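Local coordinates for protein endo-beta-1,4-glucanase (Streptomyces sp., PDB 1OA4) that hydrolyses internal beta-1,4-glucosidic bonds of cellulose, as an endoglucanase of glycoside hydrolase family 12, at residues Q14-V18 / S215-A219; R146-W151 / F163-I169. All blocks are in the same frame, centred on the assembly; numbering follows the deposited sequence.

Interaction 1. Residues Q14-V18 / S215-A219; sequences QDRYV and SFSSA
The ring of Tyr17 takes the edge of the Phe216 ring against its face, a T-shaped pair with centroids 5.1 Å apart and planes at 82°. Phe216 CD2 sits over the middle of the tyrosine ring, and the closest carbons are Tyr17 CD1 and Phe216 CE2, 3.8 Å apart. Tyrosine suits this buried place because its far end is still polar: the backbone N of Ser218 donates a nearly straight hydrogen bond to Tyr17 OH (3.1 Å, 160° at the hydrogen). Water 3 hydrogen-bonds to the same hydroxyl and donates to Ser218 O, 2.8 Å from the water oxygen.

The opposite face of Tyr17 is closed by Arg16 CG, so the phenol lies between an aliphatic chain and an aromatic edge. Arg16 sends CG away from its own backbone N (chi1 -178°) and then bends at chi2, which brings one face of its guanidinium over the CE1 rim of the tyrosine ring; the charge is met by a salt bridge from NH1 to Asp62, whose other carboxylate oxygen bonds Ser218 OG. Arg16 and Tyr17 together lie opposite Ile13 of strand 10-13, a classic beta bulge that points both side chains toward 215-219.

Gln14 reaches the other strand through water, its amide offering a donor and an acceptor together. Water 2 donates to Gln14 OE1 (2.9 Å) and to Phe216 O (2.7 Å), while water 1 accepts from Phe216 N (3.0 Å) and, weakly, from Gln14 NE2.

Direct strand pairing is absent here: 17-20 and 212-218 belong to the two different large sheets, and their side chains and waters bridge them. Val60 of strand 59-61 touches both aromatic rings, Ala200 of strand 194-204 also meets Phe216, and on the other sheet strand 86-92 hydrogen-bonds to 212-218.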
ATOM      1  N   GLN A  14       6.308 -11.567  12.516  1.00 15.60           N
ATOM      2  CA  GLN A  14       6.310 -11.025  13.870  1.00 15.47           C
ATOM      3  C   GLN A  14       5.016 -11.327  14.636  1.00 15.01           C
ATOM      4  O   GLN A  14       4.692 -10.650  15.613  1.00 14.89           O
ATOM      5  CB  GLN A  14       6.556  -9.518  13.824  1.00 15.98           C
ATOM      6  CG  GLN A  14       7.836  -9.080  13.099  1.00 17.73           C
ATOM      7  CD  GLN A  14       7.838  -7.578  12.797  1.00 20.30           C
ATOM      8  OE1 GLN A  14       7.838  -6.751  13.706  1.00 25.95           O
ATOM      9  NE2 GLN A  14       7.816  -7.232  11.520  1.00 22.39           N
ATOM     10  N   ASP A  15       4.281 -12.332  14.168  1.00 14.49           N
ATOM     11  CA  ASP A  15       2.952 -12.676  14.694  1.00 14.72           C
ATOM     12  C   ASP A  15       2.111 -11.408  14.798  1.00 14.18           C
ATOM     13  O   ASP A  15       1.361 -11.211  15.756  1.00 14.12           O
ATOM     14  CB  ASP A  15       3.033 -13.366  16.053  1.00 15.17           C
ATOM     15  CG  ASP A  15       1.702 -13.971  16.475  1.00 16.59           C
ATOM     16  OD1 ASP A  15       0.927 -14.470  15.620  1.00 21.40           O
ATOM     17  OD2 ASP A  15       1.324 -13.967  17.665  1.00 21.33           O
ATOM     18  N   ARG A  16       2.232 -10.539  13.794  1.00 14.27           N
ATOM     19  CA  ARG A  16       1.576  -9.239  13.864  1.00 13.78           C
ATOM     20  C   ARG A  16       1.123  -8.660  12.524  1.00 13.38           C
ATOM     21  O   ARG A  16       0.156  -7.897  12.495  1.00 14.21           O
ATOM     22  CB  ARG A  16       2.495  -8.217  14.554  1.00 14.20           C
ATOM     23  CG  ARG A  16       1.896  -6.836  14.736  1.00 13.58           C
ATOM     24  CD  ARG A  16       0.653  -6.850  15.629  1.00 14.66           C
ATOM     25  NE  ARG A  16       0.053  -5.545  15.818  1.00 15.16           N
ATOM     26  CZ  ARG A  16      -0.797  -4.997  14.951  1.00 15.51           C
ATOM     27  NH1 ARG A  16      -1.106  -5.628  13.834  1.00 15.66           N
ATOM     28  NH2 ARG A  16      -1.315  -3.817  15.196  1.00 16.96           N
ATOM     29  N   TYR A  17       1.832  -8.955  11.443  1.00 13.13           N
ATOM     30  CA  TYR A  17       1.480  -8.376  10.135  1.00 12.42           C
ATOM     31  C   TYR A  17       1.348  -9.469   9.089  1.00 12.84           C
ATOM     32  O   TYR A  17       2.028 -10.483   9.132  1.00 13.15           O
ATOM     33  CB  TYR A  17       2.539  -7.348   9.670  1.00 13.12           C
ATOM     34  CG  TYR A  17       2.851  -6.275  10.699  1.00 11.88           C
ATOM     35  CD1 TYR A  17       1.912  -5.338  11.082  1.00 12.99           C
ATOM     36  CD2 TYR A  17       4.104  -6.210  11.300  1.00 14.08           C
ATOM     37  CE1 TYR A  17       2.206  -4.374  12.053  1.00 12.57           C
ATOM     38  CE2 TYR A  17       4.402  -5.260  12.238  1.00 13.88           C
ATOM     39  CZ  TYR A  17       3.469  -4.337  12.619  1.00 13.47           C
ATOM     40  OH  TYR A  17       3.786  -3.387  13.579  1.00 14.77           O
ATOM     41  N   VAL A  18       0.441  -9.247   8.146  1.00 12.63           N
ATOM     42  CA  VAL A  18       0.226 -10.167   7.046  1.00 12.06           C
ATOM     43  C   VAL A  18       1.121  -9.760   5.879  1.00 12.23           C
ATOM     44  O   VAL A  18       1.263  -8.561   5.599  1.00 12.25           O
ATOM     45  CB  VAL A  18      -1.233 -10.125   6.563  1.00 12.17           C
ATOM     46  CG1 VAL A  18      -1.434 -11.057   5.379  1.00 12.45           C
ATOM     47  CG2 VAL A  18      -2.176 -10.439   7.704  1.00 12.92           C
ATOM     48  N   SER A 215      11.627  -3.742   6.462  1.00 13.05           N
ATOM     49  CA  SER A 215      10.910  -3.722   7.715  1.00 13.03           C
ATOM     50  C   SER A 215       9.636  -2.922   7.543  1.00 12.84           C
ATOM     51  O   SER A 215       9.493  -2.143   6.595  1.00 12.54           O
ATOM     52  CB  SER A 215      11.771  -3.099   8.821  1.00 13.03           C
ATOM     53  OG  SER A 215      12.083  -1.753   8.528  1.00 14.72           O
ATOM     54  N   PHE A 216       8.714  -3.105   8.477  1.00 13.06           N
ATOM     55  CA  PHE A 216       7.433  -2.417   8.477  1.00 12.74           C
ATOM     56  C   PHE A 216       6.861  -2.420   9.876  1.00 12.63           C
ATOM     57  O   PHE A 216       7.013  -3.392  10.620  1.00 13.30           O
ATOM     58  CB  PHE A 216       6.463  -3.179   7.561  1.00 12.51           C
ATOM     59  CG  PHE A 216       5.029  -2.672   7.575  1.00 12.52           C
ATOM     60  CD1 PHE A 216       4.652  -1.574   6.828  1.00 12.07           C
ATOM     61  CD2 PHE A 216       4.048  -3.344   8.302  1.00 10.95           C
ATOM     62  CE1 PHE A 216       3.333  -1.136   6.839  1.00 12.33           C
ATOM     63  CE2 PHE A 216       2.726  -2.902   8.318  1.00 11.64           C
ATOM     64  CZ  PHE A 216       2.371  -1.792   7.585  1.00 10.68           C
ATOM     65  N   SER A 217       6.163  -1.345  10.214  1.00 12.79           N
ATOM     66  CA  SER A 217       5.416  -1.307  11.447  1.00 13.06           C
ATOM     67  C   SER A 217       4.142  -0.518  11.220  1.00 12.93           C
ATOM     68  O   SER A 217       4.074   0.307  10.325  1.00 13.28           O
ATOM     69  CB  SER A 217       6.250  -0.687  12.565  1.00 13.43           C
ATOM     70  OG  SER A 217       6.471   0.694  12.350  1.00 14.55           O
ATOM     71  N   SER A 218       3.154  -0.782  12.064  1.00 12.23           N
ATOM     72  CA  SER A 218       1.905  -0.065  12.047  1.00 12.30           C
ATOM     73  C   SER A 218       1.233  -0.268  13.403  1.00 12.76           C
ATOM     74  O   SER A 218       1.210  -1.391  13.935  1.00 13.59           O
ATOM     75  CB  SER A 218       1.030  -0.608  10.944  1.00 12.71           C
ATOM     76  OG  SER A 218      -0.272  -0.088  11.072  1.00 11.59           O
ATOM     77  N   ALA A 219       0.735   0.820  13.972  1.00 12.94           N
ATOM     78  CA  ALA A 219      -0.087   0.764  15.178  1.00 13.38           C
ATOM     79  C   ALA A 219      -1.197   1.790  14.977  1.00 13.87           C
ATOM     80  O   ALA A 219      -0.981   2.811  14.341  1.00 14.36           O
ATOM     81  CB  ALA A 219       0.736   1.085  16.411  1.00 14.25           C
TER
HETATM   82  O   HOH W   1       9.429  -5.505  10.146  1.00 16.59           O
HETATM   83  O   HOH W   2       8.071  -3.918  13.020  1.00 21.08           O
HETATM   84  O   HOH W   3       2.442  -2.291  16.255  1.00 20.60           O

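Interaction 2. Residues R146-W151 / F163-I169; sequences RSWEVW and FLAPSAI
Glu149 and Leu164 form the hydrogen-bonded antiparallel pair of a beta hairpin, strands 146-154 and 159-164. Each satisfies the other's peptide: Glu149 N donates to Leu164 O (3.0 Å) in the carbonyl plane, and Leu164 N returns a bond to Glu149 O (2.8 Å), tilted 15° from the Glu149 carbonyl plane. Val150 and Phe163 make the adjoining non-hydrogen-bonded pair, and their side chains run side by side. Strand 136-143 pairs with Trp148 and Val150, Phe163 bonds Met122, and Ala165 O takes a weak bond from Arg127.

On the Val150 face, Phe163 turns its edge to the five-membered ring of Trp148, planes at 90°. Trp148 has CG anti to its carbonyl carbon (chi1 -50°), which carries the indole between Phe163 CB and Ala165 CB, CH2 reaching Ile169 CD1. Its NE1 hydrogen-bonds to Val143 O, and Phe179 of helix 176-185 packs edge-to-face with both rings. Arg146 sets CD and NH1 against Ile169 CD1 and a guanidinium face over Ile169 CG2; its methylenes suit isoleucine, its charge Trp172 (cation-pi).

On the Glu149 face, Leu164 CD2 lies 3.9 Å from Trp151 NE1. Glu149 OE2, nearly in that indole's plane, accepts from NE1 at 2.8 Å through its anti lone pair.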
ATOM      1  N   ARG A 146       6.545  16.565   4.522  1.00 19.96           N
ATOM      2  CA  ARG A 146       7.048  16.257   3.188  1.00 19.99           C
ATOM      3  C   ARG A 146       6.085  16.843   2.154  1.00 19.58           C
ATOM      4  O   ARG A 146       4.919  17.085   2.449  1.00 20.03           O
ATOM      5  CB  ARG A 146       7.156  14.732   3.003  1.00 20.22           C
ATOM      6  CG  ARG A 146       8.331  14.094   3.705  1.00 21.46           C
ATOM      7  CD  ARG A 146       8.425  12.610   3.475  1.00 21.23           C
ATOM      8  NE  ARG A 146       9.530  11.992   4.208  1.00 22.34           N
ATOM      9  CZ  ARG A 146      10.774  11.886   3.762  1.00 22.20           C
ATOM     10  NH1 ARG A 146      11.112  12.365   2.573  1.00 21.15           N
ATOM     11  NH2 ARG A 146      11.689  11.295   4.511  1.00 24.17           N
ATOM     12  N   SER A 147       6.579  17.104   0.951  1.00 19.11           N
ATOM     13  CA  SER A 147       5.720  17.626  -0.111  1.00 19.19           C
ATOM     14  C   SER A 147       5.255  16.499  -1.029  1.00 18.25           C
ATOM     15  O   SER A 147       6.034  15.594  -1.340  1.00 18.11           O
ATOM     16  CB  SER A 147       6.452  18.672  -0.939  1.00 19.46           C
ATOM     17  OG  SER A 147       5.590  19.183  -1.945  1.00 22.31           O
ATOM     18  N   TRP A 148       3.986  16.554  -1.444  1.00 18.00           N
ATOM     19  CA  TRP A 148       3.399  15.521  -2.314  1.00 17.85           C
ATOM     20  C   TRP A 148       2.607  16.090  -3.470  1.00 18.90           C
ATOM     21  O   TRP A 148       1.939  17.101  -3.331  1.00 18.95           O
ATOM     22  CB  TRP A 148       2.455  14.596  -1.539  1.00 17.63           C
ATOM     23  CG  TRP A 148       3.071  14.069  -0.295  1.00 15.35           C
ATOM     24  CD1 TRP A 148       3.060  14.664   0.919  1.00 15.42           C
ATOM     25  CD2 TRP A 148       3.811  12.850  -0.138  1.00 13.60           C
ATOM     26  NE1 TRP A 148       3.753  13.903   1.832  1.00 14.38           N
ATOM     27  CE2 TRP A 148       4.212  12.777   1.206  1.00 14.41           C
ATOM     28  CE3 TRP A 148       4.170  11.808  -0.994  1.00 13.83           C
ATOM     29  CZ2 TRP A 148       4.955  11.716   1.712  1.00 13.12           C
ATOM     30  CZ3 TRP A 148       4.907  10.755  -0.492  1.00 12.91           C
ATOM     31  CH2 TRP A 148       5.289  10.716   0.852  1.00 13.93           C
ATOM     32  N   GLU A 149       2.712  15.413  -4.605  1.00 19.93           N
ATOM     33  CA  GLU A 149       1.923  15.734  -5.778  1.00 20.90           C
ATOM     34  C   GLU A 149       0.687  14.884  -5.595  1.00 20.54           C
ATOM     35  O   GLU A 149       0.801  13.667  -5.408  1.00 20.47           O
ATOM     36  CB  GLU A 149       2.683  15.354  -7.045  1.00 21.99           C
ATOM     37  CG  GLU A 149       1.993  15.704  -8.347  1.00 24.57           C
ATOM     38  CD  GLU A 149       2.851  15.321  -9.542  1.00 26.46           C
ATOM     39  OE1 GLU A 149       3.987  15.842  -9.670  1.00 31.02           O
ATOM     40  OE2 GLU A 149       2.421  14.472 -10.337  1.00 28.57           O
ATOM     41  N   VAL A 150      -0.482  15.514  -5.591  1.00 20.22           N
ATOM     42  CA  VAL A 150      -1.719  14.800  -5.317  1.00 19.85           C
ATOM     43  C   VAL A 150      -2.508  14.504  -6.584  1.00 19.54           C
ATOM     44  O   VAL A 150      -2.681  15.377  -7.445  1.00 20.15           O
ATOM     45  CB  VAL A 150      -2.619  15.589  -4.338  1.00 20.18           C
ATOM     46  CG1 VAL A 150      -3.807  14.737  -3.907  1.00 20.26           C
ATOM     47  CG2 VAL A 150      -1.819  16.060  -3.121  1.00 21.20           C
ATOM     48  N   TRP A 151      -2.986  13.270  -6.683  1.00 18.14           N
ATOM     49  CA  TRP A 151      -3.800  12.823  -7.794  1.00 17.73           C
ATOM     50  C   TRP A 151      -5.080  12.228  -7.264  1.00 17.81           C
ATOM     51  O   TRP A 151      -5.064  11.563  -6.234  1.00 17.63           O
ATOM     52  CB  TRP A 151      -3.097  11.719  -8.581  1.00 17.75           C
ATOM     53  CG  TRP A 151      -1.899  12.149  -9.345  1.00 17.76           C
ATOM     54  CD1 TRP A 151      -0.794  12.771  -8.860  1.00 18.92           C
ATOM     55  CD2 TRP A 151      -1.668  11.955 -10.748  1.00 18.44           C
ATOM     56  NE1 TRP A 151       0.109  12.992  -9.873  1.00 19.77           N
ATOM     57  CE2 TRP A 151      -0.406  12.498 -11.045  1.00 20.66           C
ATOM     58  CE3 TRP A 151      -2.409  11.382 -11.784  1.00 19.82           C
ATOM     59  CZ2 TRP A 151       0.130  12.488 -12.337  1.00 21.46           C
ATOM     60  CZ3 TRP A 151      -1.880  11.367 -13.067  1.00 20.67           C
ATOM     61  CH2 TRP A 151      -0.629  11.920 -13.332  1.00 22.27           C
ATOM     62  N   PHE A 163      -0.557  10.225  -3.289  1.00 13.83           N
ATOM     63  CA  PHE A 163       0.404  11.237  -2.901  1.00 14.36           C
ATOM     64  C   PHE A 163       1.758  10.783  -3.414  1.00 15.13           C
ATOM     65  O   PHE A 163       2.281   9.759  -2.956  1.00 14.49           O
ATOM     66  CB  PHE A 163       0.432  11.378  -1.373  1.00 13.83           C
ATOM     67  CG  PHE A 163      -0.876  11.815  -0.789  1.00 13.78           C
ATOM     68  CD1 PHE A 163      -1.886  10.898  -0.567  1.00 13.81           C
ATOM     69  CD2 PHE A 163      -1.113  13.147  -0.488  1.00 14.56           C
ATOM     70  CE1 PHE A 163      -3.085  11.302  -0.038  1.00 13.21           C
ATOM     71  CE2 PHE A 163      -2.304  13.545   0.035  1.00 13.85           C
ATOM     72  CZ  PHE A 163      -3.299  12.642   0.242  1.00 13.49           C
ATOM     73  N   LEU A 164       2.300  11.518  -4.381  1.00 15.88           N
ATOM     74  CA  LEU A 164       3.569  11.180  -5.015  1.00 16.96           C
ATOM     75  C   LEU A 164       4.734  11.989  -4.485  1.00 16.51           C
ATOM     76  O   LEU A 164       4.688  13.210  -4.504  1.00 15.92           O
ATOM     77  CB  LEU A 164       3.485  11.438  -6.519  1.00 17.83           C
ATOM     78  CG  LEU A 164       3.121  10.246  -7.387  1.00 21.76           C
ATOM     79  CD1 LEU A 164       1.810   9.635  -6.958  1.00 23.32           C
ATOM     80  CD2 LEU A 164       3.061  10.732  -8.831  1.00 23.05           C
ATOM     81  N   ALA A 165       5.762  11.299  -4.020  1.00 16.17           N
ATOM     82  CA  ALA A 165       7.003  11.931  -3.563  1.00 16.67           C
ATOM     83  C   ALA A 165       7.765  12.444  -4.778  1.00 17.74           C
ATOM     84  O   ALA A 165       7.671  11.863  -5.848  1.00 17.25           O
ATOM     85  CB  ALA A 165       7.852  10.944  -2.821  1.00 16.97           C
ATOM     86  N   PRO A 166       8.514  13.530  -4.620  1.00 18.04           N
ATOM     87  CA  PRO A 166       9.305  14.103  -5.728  1.00 19.31           C
ATOM     88  C   PRO A 166      10.547  13.305  -6.100  1.00 19.39           C
ATOM     89  O   PRO A 166      11.037  13.414  -7.232  1.00 19.95           O
ATOM     90  CB  PRO A 166       9.733  15.457  -5.169  1.00 19.20           C
ATOM     91  CG  PRO A 166       9.796  15.222  -3.670  1.00 19.10           C
ATOM     92  CD  PRO A 166       8.602  14.354  -3.401  1.00 19.08           C
ATOM     93  N   SER A 167      11.064  12.536  -5.153  1.00 19.41           N
ATOM     94  CA  SER A 167      12.220  11.683  -5.372  1.00 19.52           C
ATOM     95  C   SER A 167      12.139  10.503  -4.412  1.00 18.77           C
ATOM     96  O   SER A 167      11.353  10.536  -3.467  1.00 19.07           O
ATOM     97  CB  SER A 167      13.519  12.455  -5.127  1.00 20.19           C
ATOM     98  OG  SER A 167      13.594  12.871  -3.779  1.00 22.61           O
ATOM     99  N   ALA A 168      12.968   9.491  -4.635  1.00 17.99           N
ATOM    100  CA  ALA A 168      12.919   8.258  -3.849  1.00 17.21           C
ATOM    101  C   ALA A 168      13.056   8.459  -2.345  1.00 17.31           C
ATOM    102  O   ALA A 168      14.004   9.089  -1.866  1.00 17.02           O
ATOM    103  CB  ALA A 168      13.978   7.284  -4.303  1.00 17.54           C
ATOM    104  N   ILE A 169      12.112   7.877  -1.612  1.00 16.56           N
ATOM    105  CA  ILE A 169      12.174   7.817  -0.165  1.00 16.08           C
ATOM    106  C   ILE A 169      12.531   6.378   0.209  1.00 16.51           C
ATOM    107  O   ILE A 169      11.741   5.468  -0.042  1.00 16.60           O
ATOM    108  CB  ILE A 169      10.812   8.170   0.448  1.00 16.17           C
ATOM    109  CG1 ILE A 169      10.373   9.576   0.026  1.00 16.06           C
ATOM    110  CG2 ILE A 169      10.899   8.004   1.956  1.00 15.36           C
ATOM    111  CD1 ILE A 169       9.000   9.957   0.504  1.00 18.02           C
TER

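Interaction 1 bridges two sheets through side chains and water, whereas interaction 2 is backbone pairing within one sheet, supplemented by packing of the loop that follows. Their centres lie 24 Å apart and their nearest atoms about 10 Å, without touching, yet strands 17-20, 146-154 and 159-164 all belong to the same large curled sheet. Strand 212-218 of the facing sheet is the exception. Together they fit the beta-jelly-roll sandwich of glycoside hydrolase family 12. The hairpin falls in sequence between the segments of interaction 1, which brings strands from near the two chain ends together. In this family the substrate cleft crosses the curled sheet's concave face; neither contact's geometry ties it to catalysis.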